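PDB 4GUN: superoxide dismutase from Candida albicans, which contains manganese and probably converts superoxide radicals into hydrogen peroxide and molecular oxygen, protecting cells from oxidative damage. Local coordinates for residues A[136-141]-A[161-166]; A[102-107]-A[145-150]; A[12-17]-A[83-88]. The protein carries 2 engineered substitutions. One frame throughout, in Å; residues are numbered along the deposited sequence.

Contact 1: residues A[136-141]-A[161-166]; sequences FIVKNK and PHLVPI
Asn-140 and His-162 meet because their first torsions set the two CG atoms from which amide and ring come together: CG of Asn-140 lies anti to its backbone N (chi1 -171°), while CG of His-162 is held between its own N and carbonyl carbon (chi1 69°). His-162 ND1 donates to Asn-140 OD1 at 3.2 Å. The oxygen lies near the plane of the imidazole, yet the donor stands 56° out of the amide carbonyl plane. The same OD1 also accepts from the backbone N of Gln-142, so it has two donors, one across the contact and one just after the strand.

Lys-141 grips residues 161-166 twice, through its backbone N to His-162 O (2.9 Å) and through NZ to Pro-161 O (2.8 Å). Its chain bends at chi3, and CE packs against Val-164 CG2 at 3.8 Å, crossing the valine at about a right angle.

Behind this end the strands pair in antiparallel fashion. Lys-139 and Val-164 form a hydrogen-bonded pair, with Lys-139 N to Val-164 O and Val-164 N to Lys-139 O both 3.0 Å. Ile-166 N reaches Ile-137 O at 2.8 Å. Val-138 and Asn-140 share a face with Leu-163 and Pro-165, where Leu-163 CD2 lies 3.8 Å from Asn-140 CB. On the other face Lys-139 leads its amine away to Tyr-204, which supplies both a carbonyl acceptor and a cation-pi partner.

This pairing joins the central strand 133-140 to strand 163-170 in the three-stranded antiparallel sheet of the iron/manganese superoxide dismutase C-terminal domain.

Contact 2: residues A[102-107]-A[145-150]; sequences SALGKQ and GALDVV. With SO4 (sulfate ion), chain R.
Leu-104 and Gln-107, on the first turns of helix 103-112, pack against Gly-145, Ala-146 and Leu-147 at the start of strand 146-153, a helix-on-strand contact at the edge of the C-terminal domain sheet. The short axes pass 9.6 Å apart at 71°, a separation that side chains must bridge, and no hydrogen bond links the two segments directly.

Leu-147 carries most of the strand side. Its CD2 touches Leu-104 CD1 at 3.9 Å, the two leucines crossing at about a right angle, while its CD1 reaches Gln-107 CG at 3.8 Å, those two side chains running alongside one another in opposing senses. Gln-107 bends at chi2 (70°), which puts CD beside the Gly-145 carbonyl, and CG lies 3.8 Å from Gly-145 O. The aliphatic part of the glutamine thus does the packing, and its amide N turns to Gln-111 OE1 for a hydrogen bond.

The helix start is fixed from its own side. Ser-102, at the N-cap, accepts a capping bond from Gly-105 N to OG at 3.2 Å, and OG is also hydrogen-bonded to Asp-99 O. Ala-103 N points almost straight (175°) at O2 of a sulfate ion, 2.6 Å away; the anion, probably from the crystallisation liquor, sits where the helix dipole would be expected to attract negative charge.

Gln-111 OE1 also receives Leu-147 N, so one side chain from the next turn of the helix ties both elements together. Tyr-204 OH of helix 197-205 is hydrogen-bonded to Gly-145 O, while strand 133-140 pairs with the strand on its other flank and Asn-143 of the third subunit donates to Leu-147 O.

Contact 3: residues A[12-17]-A[83-88]; sequences KIDWAL and FWKNLA
Residues 12-17, in no regular structure, run past the C-terminal end of helix 60-85 in the same chain direction, with CA atoms 6.7 Å apart at Ile-13 and Trp-84 and 6.8 Å apart at Trp-15 and Ala-88. Trp-15 makes the main polar link: NE1 donates to Trp-84 O at 3.1 Å with an angle of 158° at the hydrogen. The carbonyl oxygen lies near the indole plane and the donor lies in the carbonyl plane, with an angle of 146° at the oxygen.

CG of Trp-15 sits between its backbone N and carbonyl carbon (chi1 37°), and the six-membered ring reaches Trp-84 with CZ2 at 4.1 Å from CE3; the two side chains cross at about a right angle. Ile-13 lies over a face of each indole. Ile-13 CD1 sits tightly above Trp-84, 3.3 Å from Trp-84 CD1, while its CG2 covers the centre of a Trp-15 face.

On the exposed side Asp-14 OD2 and Lys-85 NZ form a salt bridge at 3.3 Å, weak as a hydrogen bond.

Chemically, the indole N-H satisfies a carbonyl at the helix end, which also takes a weak bond from Leu-87 N. This probably helps fix the backbone of Trp-84, whose ring meets the manganese ligand His-32 edge-to-face. Trp-84 NE1 is hydrogen-bonded to His-37 ND1, and the whole is consistent with a second-shell role at the metal site.

Overall arrangement
Contacts 1 and 2 share one sheet: their centres are 9 Å apart, and strand 133-140, on which 136-141 lies, pairs directly with strand 146-153 through Phe-136 N to Val-150 O and Val-138 N to Asp-148 O, both 2.8 Å and probable hydrogen bonds. Both also touch the third subunit. Contact 3 belongs instead to the alpha-hairpin domain, with its centre 21 Å from that of contact 1 and 23 Å from that of contact 2. The manganese relates them unequally: the Trp-84 side chain is about 6 Å from the ion and that of Phe-136 about 11 Å, whereas contact 2 lies away from the site.

Contact 1: residues A[136-141]-A[161-166]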
loop_
_atom_site.group_PDB
_atom_site.type_symbol
_atom_site.label_atom_id
_atom_site.label_comp_id
_atom_site.label_asym_id
_atom_site.label_seq_id
_atom_site.Cartn_x
_atom_site.Cartn_y
_atom_site.Cartn_z
ATOM N N PHE A 136 -11.976 8.822 10.767
ATOM C CA PHE A 136 -11.842 9.114 12.181
ATOM C C PHE A 136 -11.643 10.605 12.392
ATOM O O PHE A 136 -10.888 11.239 11.663
ATOM C CB PHE A 136 -10.635 8.378 12.818
ATOM C CG PHE A 136 -10.595 6.873 12.762
ATOM C CD1 PHE A 136 -10.995 6.112 13.853
ATOM C CD2 PHE A 136 -10.054 6.216 11.663
ATOM C CE1 PHE A 136 -10.921 4.717 13.816
ATOM C CE2 PHE A 136 -9.977 4.822 11.628
ATOM C CZ PHE A 136 -10.408 4.085 12.703
ATOM N N ILE A 137 -12.269 11.129 13.442
ATOM C CA ILE A 137 -12.004 12.454 13.977
ATOM C C ILE A 137 -10.931 12.106 15.012
ATOM O O ILE A 137 -11.164 11.221 15.848
ATOM C CB ILE A 137 -13.254 13.119 14.621
ATOM C CG1 ILE A 137 -14.253 13.535 13.509
ATOM C CG2 ILE A 137 -12.808 14.349 15.430
ATOM C CD1 ILE A 137 -15.680 13.871 13.973
ATOM N N VAL A 138 -9.730 12.716 14.896
ATOM C CA VAL A 138 -8.604 12.367 15.780
ATOM C C VAL A 138 -8.082 13.578 16.527
ATOM O O VAL A 138 -8.169 14.681 16.010
ATOM C CB VAL A 138 -7.422 11.640 15.035
ATOM C CG1 VAL A 138 -7.890 10.408 14.268
ATOM C CG2 VAL A 138 -6.650 12.577 14.112
ATOM N N LYS A 139 -7.492 13.359 17.717
ATOM C CA LYS A 139 -6.827 14.423 18.488
ATOM C C LYS A 139 -5.329 14.124 18.449
ATOM O O LYS A 139 -4.913 12.996 18.710
ATOM C CB LYS A 139 -7.342 14.466 19.940
ATOM C CG LYS A 139 -6.504 15.323 20.905
ATOM C CD LYS A 139 -6.864 15.005 22.350
ATOM C CE LYS A 139 -6.345 16.048 23.325
ATOM N NZ LYS A 139 -6.520 15.592 24.749
ATOM N N ASN A 140 -4.517 15.145 18.166
ATOM C CA ASN A 140 -3.065 14.969 18.139
ATOM C C ASN A 140 -2.511 15.553 19.431
ATOM O O ASN A 140 -2.660 16.735 19.686
ATOM C CB ASN A 140 -2.465 15.627 16.883
ATOM C CG ASN A 140 -1.005 15.341 16.616
ATOM O OD1 ASN A 140 -0.200 15.159 17.512
ATOM N ND2 ASN A 140 -0.631 15.299 15.353
ATOM N N LYS A 141 -1.921 14.707 20.269
ATOM C CA LYS A 141 -1.374 15.116 21.574
ATOM C C LYS A 141 -0.107 15.978 21.504
ATOM O O LYS A 141 0.215 16.658 22.484
ATOM C CB LYS A 141 -1.123 13.877 22.451
ATOM C CG LYS A 141 -2.399 13.112 22.805
ATOM C CD LYS A 141 -2.116 11.928 23.719
ATOM C CE LYS A 141 -1.807 10.678 22.941
ATOM N NZ LYS A 141 -1.286 9.576 23.789
ATOM N N PRO A 161 1.014 6.293 18.877
ATOM C CA PRO A 161 0.832 6.672 20.292
ATOM C C PRO A 161 0.384 8.120 20.537
ATOM O O PRO A 161 -0.450 8.334 21.403
ATOM C CB PRO A 161 2.205 6.400 20.911
ATOM C CG PRO A 161 2.808 5.372 20.031
ATOM C CD PRO A 161 2.360 5.735 18.649
ATOM N N HIS A 162 0.876 9.088 19.752
ATOM C CA HIS A 162 0.522 10.514 19.909
ATOM C C HIS A 162 -0.877 10.877 19.367
ATOM O O HIS A 162 -1.265 12.048 19.411
ATOM C CB HIS A 162 1.590 11.397 19.240
ATOM C CG HIS A 162 1.598 11.296 17.744
ATOM N ND1 HIS A 162 0.975 12.247 16.954
ATOM C CD2 HIS A 162 2.108 10.332 16.944
ATOM C CE1 HIS A 162 1.136 11.840 15.705
ATOM N NE2 HIS A 162 1.813 10.692 15.651
ATOM N N LEU A 163 -1.619 9.891 18.828
ATOM C CA LEU A 163 -2.942 10.154 18.256
ATOM C C LEU A 163 -4.044 9.428 19.009
ATOM O O LEU A 163 -3.847 8.290 19.435
ATOM C CB LEU A 163 -2.998 9.772 16.774
ATOM C CG LEU A 163 -2.224 10.635 15.778
ATOM C CD1 LEU A 163 -2.243 9.982 14.397
ATOM C CD2 LEU A 163 -2.796 12.062 15.689
ATOM N N VAL A 164 -5.210 10.090 19.163
ATOM C CA VAL A 164 -6.362 9.545 19.890
ATOM C C VAL A 164 -7.588 9.482 18.974
ATOM O O VAL A 164 -8.015 10.528 18.484
ATOM C CB VAL A 164 -6.689 10.369 21.167
ATOM C CG1 VAL A 164 -7.729 9.651 22.030
ATOM C CG2 VAL A 164 -5.434 10.689 21.979
ATOM N N PRO A 165 -8.195 8.287 18.754
ATOM C CA PRO A 165 -9.440 8.253 17.962
ATOM C C PRO A 165 -10.598 8.844 18.805
ATOM O O PRO A 165 -10.754 8.484 19.976
ATOM C CB PRO A 165 -9.612 6.762 17.626
ATOM C CG PRO A 165 -8.868 6.025 18.702
ATOM C CD PRO A 165 -7.833 6.949 19.288
ATOM N N ILE A 166 -11.316 9.834 18.258
ATOM C CA ILE A 166 -12.411 10.532 18.971
ATOM C C ILE A 166 -13.776 10.004 18.505
ATOM O O ILE A 166 -14.666 9.746 19.322
ATOM C CB ILE A 166 -12.283 12.096 18.867
ATOM C CG1 ILE A 166 -10.869 12.628 19.264
ATOM C CG2 ILE A 166 -13.403 12.832 19.629
ATOM C CD1 ILE A 166 -10.356 12.179 20.704
#

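Contact 2: residues A[102-107]-A[145-150]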
loop_
_atom_site.group_PDB
_atom_site.type_symbol
_atom_site.label_atom_id
_atom_site.label_comp_id
_atom_site.label_asym_id
_atom_site.label_seq_id
_atom_site.Cartn_x
_atom_site.Cartn_y
_atom_site.Cartn_z
ATOM N N SER A 102 -17.072 22.038 26.856
ATOM C CA SER A 102 -16.199 20.877 27.092
ATOM C C SER A 102 -14.919 21.071 26.284
ATOM O O SER A 102 -14.938 21.826 25.298
ATOM C CB SER A 102 -16.893 19.560 26.723
ATOM O OG SER A 102 -17.057 19.369 25.325
ATOM N N ALA A 103 -13.806 20.413 26.693
ATOM C CA ALA A 103 -12.513 20.524 25.979
ATOM C C ALA A 103 -12.639 20.213 24.485
ATOM O O ALA A 103 -12.118 20.968 23.656
ATOM C CB ALA A 103 -11.449 19.646 26.640
ATOM N N LEU A 104 -13.398 19.150 24.132
ATOM C CA LEU A 104 -13.637 18.784 22.731
ATOM C C LEU A 104 -14.464 19.859 22.021
ATOM O O LEU A 104 -14.090 20.273 20.929
ATOM C CB LEU A 104 -14.329 17.399 22.603
ATOM C CG LEU A 104 -14.769 17.021 21.172
ATOM C CD1 LEU A 104 -13.585 16.845 20.226
ATOM C CD2 LEU A 104 -15.712 15.837 21.157
ATOM N N GLY A 105 -15.575 20.277 22.639
ATOM C CA GLY A 105 -16.485 21.293 22.107
ATOM C C GLY A 105 -15.800 22.617 21.853
ATOM O O GLY A 105 -16.060 23.268 20.840
ATOM N N LYS A 106 -14.903 23.004 22.762
ATOM C CA LYS A 106 -14.080 24.215 22.664
ATOM C C LYS A 106 -13.122 24.077 21.475
ATOM O O LYS A 106 -12.952 25.035 20.723
ATOM C CB LYS A 106 -13.251 24.419 23.955
ATOM C CG LYS A 106 -13.950 25.256 25.019
ATOM C CD LYS A 106 -12.956 26.002 25.923
ATOM C CE LYS A 106 -12.467 25.176 27.086
ATOM N NZ LYS A 106 -11.464 25.912 27.896
ATOM N N GLN A 107 -12.513 22.890 21.297
ATOM C CA GLN A 107 -11.587 22.645 20.181
ATOM C C GLN A 107 -12.284 22.686 18.813
ATOM O O GLN A 107 -11.735 23.286 17.897
ATOM C CB GLN A 107 -10.763 21.369 20.384
ATOM C CG GLN A 107 -9.482 21.330 19.537
ATOM C CD GLN A 107 -8.410 22.306 19.972
ATOM O OE1 GLN A 107 -8.322 22.700 21.139
ATOM N NE2 GLN A 107 -7.541 22.681 19.047
ATOM N N GLY A 145 -3.122 19.418 20.954
ATOM C CA GLY A 145 -4.421 18.746 21.016
ATOM C C GLY A 145 -5.306 19.055 19.821
ATOM O O GLY A 145 -6.534 19.048 19.947
ATOM N N ALA A 146 -4.696 19.319 18.645
ATOM C CA ALA A 146 -5.427 19.659 17.419
ATOM C C ALA A 146 -6.185 18.476 16.834
ATOM O O ALA A 146 -5.687 17.351 16.786
ATOM C CB ALA A 146 -4.495 20.232 16.363
ATOM N N LEU A 147 -7.378 18.770 16.345
ATOM C CA LEU A 147 -8.252 17.806 15.725
ATOM C C LEU A 147 -7.945 17.748 14.236
ATOM O O LEU A 147 -7.477 18.727 13.646
ATOM C CB LEU A 147 -9.717 18.238 15.918
ATOM C CG LEU A 147 -10.270 18.241 17.349
ATOM C CD1 LEU A 147 -11.598 18.961 17.391
ATOM C CD2 LEU A 147 -10.385 16.800 17.926
ATOM N N ASP A 148 -8.224 16.587 13.628
ATOM C CA ASP A 148 -8.081 16.378 12.196
ATOM C C ASP A 148 -9.006 15.243 11.809
ATOM O O ASP A 148 -9.424 14.480 12.679
ATOM C CB ASP A 148 -6.627 16.068 11.804
ATOM C CG ASP A 148 -6.283 16.175 10.310
ATOM O OD1 ASP A 148 -6.965 16.965 9.579
ATOM O OD2 ASP A 148 -5.319 15.508 9.881
ATOM N N VAL A 149 -9.379 15.167 10.532
ATOM C CA VAL A 149 -10.211 14.073 10.028
ATOM C C VAL A 149 -9.279 13.248 9.136
ATOM O O VAL A 149 -8.646 13.818 8.239
ATOM C CB VAL A 149 -11.509 14.519 9.277
ATOM C CG1 VAL A 149 -12.397 13.307 8.966
ATOM C CG2 VAL A 149 -12.301 15.554 10.085
ATOM N N VAL A 150 -9.159 11.934 9.416
ATOM C CA VAL A 150 -8.289 10.995 8.673
ATOM C C VAL A 150 -9.095 9.756 8.211
ATOM O O VAL A 150 -10.139 9.457 8.775
ATOM C CB VAL A 150 -7.024 10.604 9.516
ATOM C CG1 VAL A 150 -7.397 9.818 10.754
ATOM C CG2 VAL A 150 -5.992 9.822 8.702
HETATM S S SO4 R . -14.338 18.032 29.905
HETATM O O1 SO4 R . -13.257 17.902 30.881
HETATM O O2 SO4 R . -13.849 18.795 28.772
HETATM O O3 SO4 R . -14.783 16.704 29.467
HETATM O O4 SO4 R . -15.480 18.731 30.497
#

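Contact 3: residues A[12-17]-A[83-88]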
loop_
_atom_site.group_PDB
_atom_site.type_symbol
_atom_site.label_atom_id
_atom_site.label_comp_id
_atom_site.label_asym_id
_atom_site.label_seq_id
_atom_site.Cartn_x
_atom_site.Cartn_y
_atom_site.Cartn_z
ATOM N N LYS A 12 -19.681 -5.960 25.370
ATOM C CA LYS A 12 -21.111 -5.846 25.640
ATOM C C LYS A 12 -21.568 -4.534 25.008
ATOM O O LYS A 12 -20.850 -3.534 25.114
ATOM C CB LYS A 12 -21.352 -5.834 27.161
ATOM N N ILE A 13 -22.720 -4.536 24.314
ATOM C CA ILE A 13 -23.253 -3.343 23.615
ATOM C C ILE A 13 -24.276 -2.605 24.491
ATOM O O ILE A 13 -25.255 -3.211 24.901
ATOM C CB ILE A 13 -23.837 -3.714 22.218
ATOM C CG1 ILE A 13 -22.937 -4.701 21.426
ATOM C CG2 ILE A 13 -24.211 -2.476 21.403
ATOM C CD1 ILE A 13 -21.559 -4.196 20.971
ATOM N N ASP A 14 -24.073 -1.291 24.721
ATOM C CA ASP A 14 -24.904 -0.429 25.584
ATOM C C ASP A 14 -26.261 0.014 24.983
ATOM O O ASP A 14 -26.887 0.956 25.485
ATOM C CB ASP A 14 -24.096 0.796 26.073
ATOM C CG ASP A 14 -22.659 0.515 26.499
ATOM O OD1 ASP A 14 -22.420 -0.536 27.158
ATOM O OD2 ASP A 14 -21.781 1.365 26.219
ATOM N N TRP A 15 -26.709 -0.656 23.924
ATOM C CA TRP A 15 -27.988 -0.369 23.278
ATOM C C TRP A 15 -28.564 -1.615 22.629
ATOM O O TRP A 15 -27.821 -2.543 22.303
ATOM C CB TRP A 15 -27.893 0.802 22.274
ATOM C CG TRP A 15 -26.622 0.865 21.482
ATOM C CD1 TRP A 15 -25.533 1.640 21.749
ATOM C CD2 TRP A 15 -26.334 0.180 20.250
ATOM N NE1 TRP A 15 -24.573 1.462 20.781
ATOM C CE2 TRP A 15 -25.036 0.570 19.847
ATOM C CE3 TRP A 15 -27.036 -0.757 19.462
ATOM C CZ2 TRP A 15 -24.413 0.048 18.704
ATOM C CZ3 TRP A 15 -26.431 -1.252 18.310
ATOM C CH2 TRP A 15 -25.135 -0.850 17.944
ATOM N N ALA A 16 -29.895 -1.633 22.450
ATOM C CA ALA A 16 -30.619 -2.744 21.814
ATOM C C ALA A 16 -30.324 -2.734 20.307
ATOM O O ALA A 16 -30.057 -1.672 19.739
ATOM C CB ALA A 16 -32.112 -2.600 22.072
ATOM N N LEU A 17 -30.360 -3.911 19.651
ATOM C CA LEU A 17 -30.033 -4.004 18.222
ATOM C C LEU A 17 -30.901 -3.136 17.291
ATOM O O LEU A 17 -30.430 -2.637 16.254
ATOM C CB LEU A 17 -30.055 -5.467 17.776
ATOM C CG LEU A 17 -29.012 -6.380 18.380
ATOM C CD1 LEU A 17 -29.413 -7.840 18.204
ATOM C CD2 LEU A 17 -27.624 -6.122 17.764
ATOM N N PHE A 83 -16.506 1.971 17.441
ATOM C CA PHE A 83 -17.751 2.243 16.716
ATOM C C PHE A 83 -18.988 2.082 17.604
ATOM O O PHE A 83 -19.753 3.040 17.738
ATOM C CB PHE A 83 -17.828 1.391 15.444
ATOM C CG PHE A 83 -18.900 1.742 14.440
ATOM C CD1 PHE A 83 -18.985 3.026 13.904
ATOM C CD2 PHE A 83 -19.763 0.765 13.953
ATOM C CE1 PHE A 83 -19.957 3.340 12.941
ATOM C CE2 PHE A 83 -20.722 1.078 12.977
ATOM C CZ PHE A 83 -20.826 2.359 12.494
ATOM N N TRP A 84 -19.148 0.928 18.270
ATOM C CA TRP A 84 -20.316 0.698 19.129
ATOM C C TRP A 84 -20.424 1.718 20.273
ATOM O O TRP A 84 -21.540 2.113 20.633
ATOM C CB TRP A 84 -20.396 -0.736 19.682
ATOM C CG TRP A 84 -19.977 -1.863 18.767
ATOM C CD1 TRP A 84 -19.138 -2.889 19.083
ATOM C CD2 TRP A 84 -20.435 -2.117 17.422
ATOM N NE1 TRP A 84 -19.051 -3.773 18.034
ATOM C CE2 TRP A 84 -19.798 -3.298 16.983
ATOM C CE3 TRP A 84 -21.283 -1.432 16.529
ATOM C CZ2 TRP A 84 -19.966 -3.804 15.690
ATOM C CZ3 TRP A 84 -21.478 -1.957 15.263
ATOM C CH2 TRP A 84 -20.784 -3.100 14.839
ATOM N N LYS A 85 -19.257 2.149 20.814
ATOM C CA LYS A 85 -19.162 3.137 21.886
ATOM C C LYS A 85 -19.485 4.540 21.443
ATOM O O LYS A 85 -19.930 5.329 22.282
ATOM C CB LYS A 85 -17.828 3.046 22.646
ATOM C CG LYS A 85 -17.733 1.859 23.609
ATOM C CD LYS A 85 -18.443 2.126 24.921
ATOM C CE LYS A 85 -18.120 1.122 25.999
ATOM N NZ LYS A 85 -18.663 1.557 27.315
ATOM N N ASN A 86 -19.296 4.870 20.138
ATOM C CA ASN A 86 -19.683 6.196 19.633
ATOM C C ASN A 86 -21.013 6.220 18.884
ATOM O O ASN A 86 -21.294 7.138 18.117
ATOM C CB ASN A 86 -18.547 7.018 18.969
ATOM C CG ASN A 86 -17.968 6.488 17.684
ATOM O OD1 ASN A 86 -16.758 6.379 17.553
ATOM N ND2 ASN A 86 -18.796 6.237 16.672
ATOM N N LEU A 87 -21.855 5.215 19.160
ATOM C CA LEU A 87 -23.205 5.126 18.627
ATOM C C LEU A 87 -24.133 5.074 19.824
ATOM O O LEU A 87 -23.789 4.470 20.837
ATOM C CB LEU A 87 -23.399 3.868 17.752
ATOM C CG LEU A 87 -22.735 3.864 16.354
ATOM C CD1 LEU A 87 -22.844 2.496 15.717
ATOM C CD2 LEU A 87 -23.343 4.926 15.424
ATOM N N ALA A 88 -25.285 5.713 19.731
ATOM C CA ALA A 88 -26.251 5.738 20.837
ATOM C C ALA A 88 -27.646 6.009 20.301
ATOM O O ALA A 88 -27.795 6.840 19.395
ATOM C CB ALA A 88 -25.882 6.825 21.847
#